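Local coordinates for protein 4-hydroxy-tetrahydrodipicolinate synthase (Methylacidiphilum fumariolicum SolV, PDB 6T3T) that probably condenses pyruvate with aspartate semialdehyde to 4-hydroxy-tetrahydrodipicolinate, a step of lysine biosynthesis, through a Schiff-base intermediate, at residues A[173-178]-A[182-187]. Residues are numbered along the deposited sequence; the frame is centred on the assembly and turned at random.
Sequences QLVEAL and FSILSG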
loop_
_atom_site.group_PDB
_atom_site.type_symbol
_atom_site.label_atom_id
_atom_site.label_comp_id
_atom_site.label_asym_id
_atom_site.label_seq_id
_atom_site.Cartn_x
_atom_site.Cartn_y
_atom_site.Cartn_z
ATOM N N GLN A 173 6.015 -3.675 19.467
ATOM C CA GLN A 173 7.062 -2.650 19.488
ATOM C C GLN A 173 6.836 -1.651 20.621
ATOM O O GLN A 173 7.786 -1.242 21.305
ATOM C CB GLN A 173 7.134 -1.929 18.133
ATOM C CG GLN A 173 7.855 -2.743 17.023
ATOM C CD GLN A 173 7.483 -2.332 15.587
ATOM O OE1 GLN A 173 6.465 -1.688 15.355
ATOM N NE2 GLN A 173 8.305 -2.742 14.619
ATOM N N LEU A 174 5.586 -1.242 20.832
ATOM C CA LEU A 174 5.293 -0.293 21.901
ATOM C C LEU A 174 5.627 -0.883 23.270
ATOM O O LEU A 174 6.212 -0.196 24.124
ATOM C CB LEU A 174 3.832 0.147 21.811
ATOM C CG LEU A 174 3.550 1.063 20.624
ATOM C CD1 LEU A 174 2.051 1.249 20.384
ATOM C CD2 LEU A 174 4.246 2.405 20.856
ATOM N N VAL A 175 5.265 -2.156 23.510
ATOM C CA VAL A 175 5.604 -2.774 24.793
ATOM C C VAL A 175 7.126 -2.916 24.940
ATOM O O VAL A 175 7.675 -2.661 26.019
ATOM C CB VAL A 175 4.845 -4.102 24.994
ATOM C CG1 VAL A 175 3.350 -3.853 25.032
ATOM C CG2 VAL A 175 5.114 -5.041 23.899
ATOM N N GLU A 176 7.846 -3.244 23.855
ATOM C CA GLU A 176 9.311 -3.222 23.935
ATOM C C GLU A 176 9.820 -1.865 24.400
ATOM O O GLU A 176 10.740 -1.788 25.217
ATOM C CB GLU A 176 9.960 -3.468 22.568
ATOM C CG GLU A 176 10.601 -4.802 22.296
ATOM C CD GLU A 176 11.584 -5.267 23.356
ATOM O OE1 GLU A 176 12.694 -4.708 23.517
ATOM O OE2 GLU A 176 11.240 -6.261 24.008
ATOM N N ALA A 177 9.246 -0.779 23.875
ATOM C CA ALA A 177 9.867 0.526 24.039
ATOM C C ALA A 177 9.391 1.293 25.261
ATOM O O ALA A 177 10.105 2.191 25.715
ATOM C CB ALA A 177 9.652 1.381 22.788
ATOM N N LEU A 178 8.238 0.970 25.821
ATOM C CA LEU A 178 7.647 1.835 26.825
ATOM C C LEU A 178 7.522 1.123 28.162
ATOM O O LEU A 178 7.609 -0.107 28.228
ATOM C CB LEU A 178 6.280 2.332 26.339
ATOM C CG LEU A 178 6.572 3.589 25.497
ATOM C CD1 LEU A 178 6.812 3.302 24.018
ATOM C CD2 LEU A 178 5.520 4.648 25.667
ATOM N N PHE A 182 2.583 2.499 31.145
ATOM C CA PHE A 182 1.978 3.050 29.937
ATOM C C PHE A 182 0.953 2.064 29.381
ATOM O O PHE A 182 1.231 0.867 29.272
ATOM C CB PHE A 182 3.077 3.321 28.914
ATOM C CG PHE A 182 2.598 3.963 27.641
ATOM C CD1 PHE A 182 2.356 5.325 27.582
ATOM C CD2 PHE A 182 2.451 3.211 26.495
ATOM C CE1 PHE A 182 1.969 5.911 26.396
ATOM C CE2 PHE A 182 2.050 3.773 25.325
ATOM C CZ PHE A 182 1.806 5.129 25.268
ATOM N N SER A 183 -0.239 2.553 29.065
ATOM C CA SER A 183 -1.359 1.697 28.688
ATOM C C SER A 183 -1.609 1.746 27.188
ATOM O O SER A 183 -1.896 2.814 26.645
ATOM C CB SER A 183 -2.616 2.107 29.436
ATOM O OG SER A 183 -2.416 1.930 30.804
ATOM N N ILE A 184 -1.494 0.607 26.510
ATOM C CA ILE A 184 -1.851 0.526 25.100
ATOM C C ILE A 184 -3.260 -0.027 24.991
ATOM O O ILE A 184 -3.544 -1.121 25.493
ATOM C CB ILE A 184 -0.875 -0.339 24.299
ATOM C CG1 ILE A 184 0.565 0.159 24.493
ATOM C CG2 ILE A 184 -1.299 -0.298 22.815
ATOM C CD1 ILE A 184 1.586 -0.960 24.442
ATOM N N LEU A 185 -4.140 0.712 24.324
ATOM C CA LEU A 185 -5.530 0.310 24.128
ATOM C C LEU A 185 -5.791 0.027 22.656
ATOM O O LEU A 185 -5.261 0.714 21.763
ATOM C CB LEU A 185 -6.501 1.391 24.639
ATOM C CG LEU A 185 -6.135 1.943 26.019
ATOM C CD1 LEU A 185 -6.845 3.284 26.336
ATOM C CD2 LEU A 185 -6.389 0.894 27.116
ATOM N N SER A 186 -6.578 -1.015 22.401
ATOM C CA SER A 186 -7.045 -1.243 21.042
ATOM C C SER A 186 -7.928 -0.085 20.606
ATOM O O SER A 186 -8.761 0.411 21.373
ATOM C CB SER A 186 -7.826 -2.550 20.945
ATOM O OG SER A 186 -8.208 -2.785 19.589
ATOM N N GLY A 187 -7.726 0.367 19.373
ATOM C CA GLY A 187 -8.663 1.263 18.756
ATOM C C GLY A 187 -9.508 0.602 17.695
ATOM O O GLY A 187 -10.173 1.307 16.925
#
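Leu178 lays one methyl on the ring of Phe182, a CH-pi contact made square over the face: CD2 of Leu178 lies 3.4 Å from the centroid of the Phe182 ring and 8° off its normal. All six ring carbons are therefore at similar distances from this one methyl, with CD2 of Phe182 marginally the nearest at 3.5 Å from Leu178 CD2. The ring reaches its place because CG of Phe182 stands anti to its own backbone N (chi1 -177°). Lower on the leucine, CB of Leu178 adds a looser touch, 3.9 Å from CD2 of Phe182.

Aliphatic packing makes up the rest, and on the strand side it comes down to a single methyl. Ile184 points at the helix from its CA, and its CD1 meets two consecutive residues there: CB of Leu174 at 3.6 Å, the root of that side chain rather than its branches, and CG1 of Val175 at 3.4 Å. The latter pair is tighter than ordinary van der Waals contact, and the two side chains cross at about a right angle. CG1 of Val175 lies anti to its carbonyl carbon (chi1 -63°), which turns this branch to the isoleucine. Polar groups play no part in joining the segments, which bury 237 Å² between them.

The contact closes the second half of a right-handed beta-alpha-beta unit of the TIM barrel, seating the end of helix 168-177 on the outer side of strand 183-186 across a three-residue connection. Phe182 and Ile184 also touch Ile161 of the parallel neighbour, strand 158-163, which carries Lys162, the predicted Schiff-base lysine. Helix 145-154 flanks the aromatic end, Val152 touching both Leu178 and Phe182.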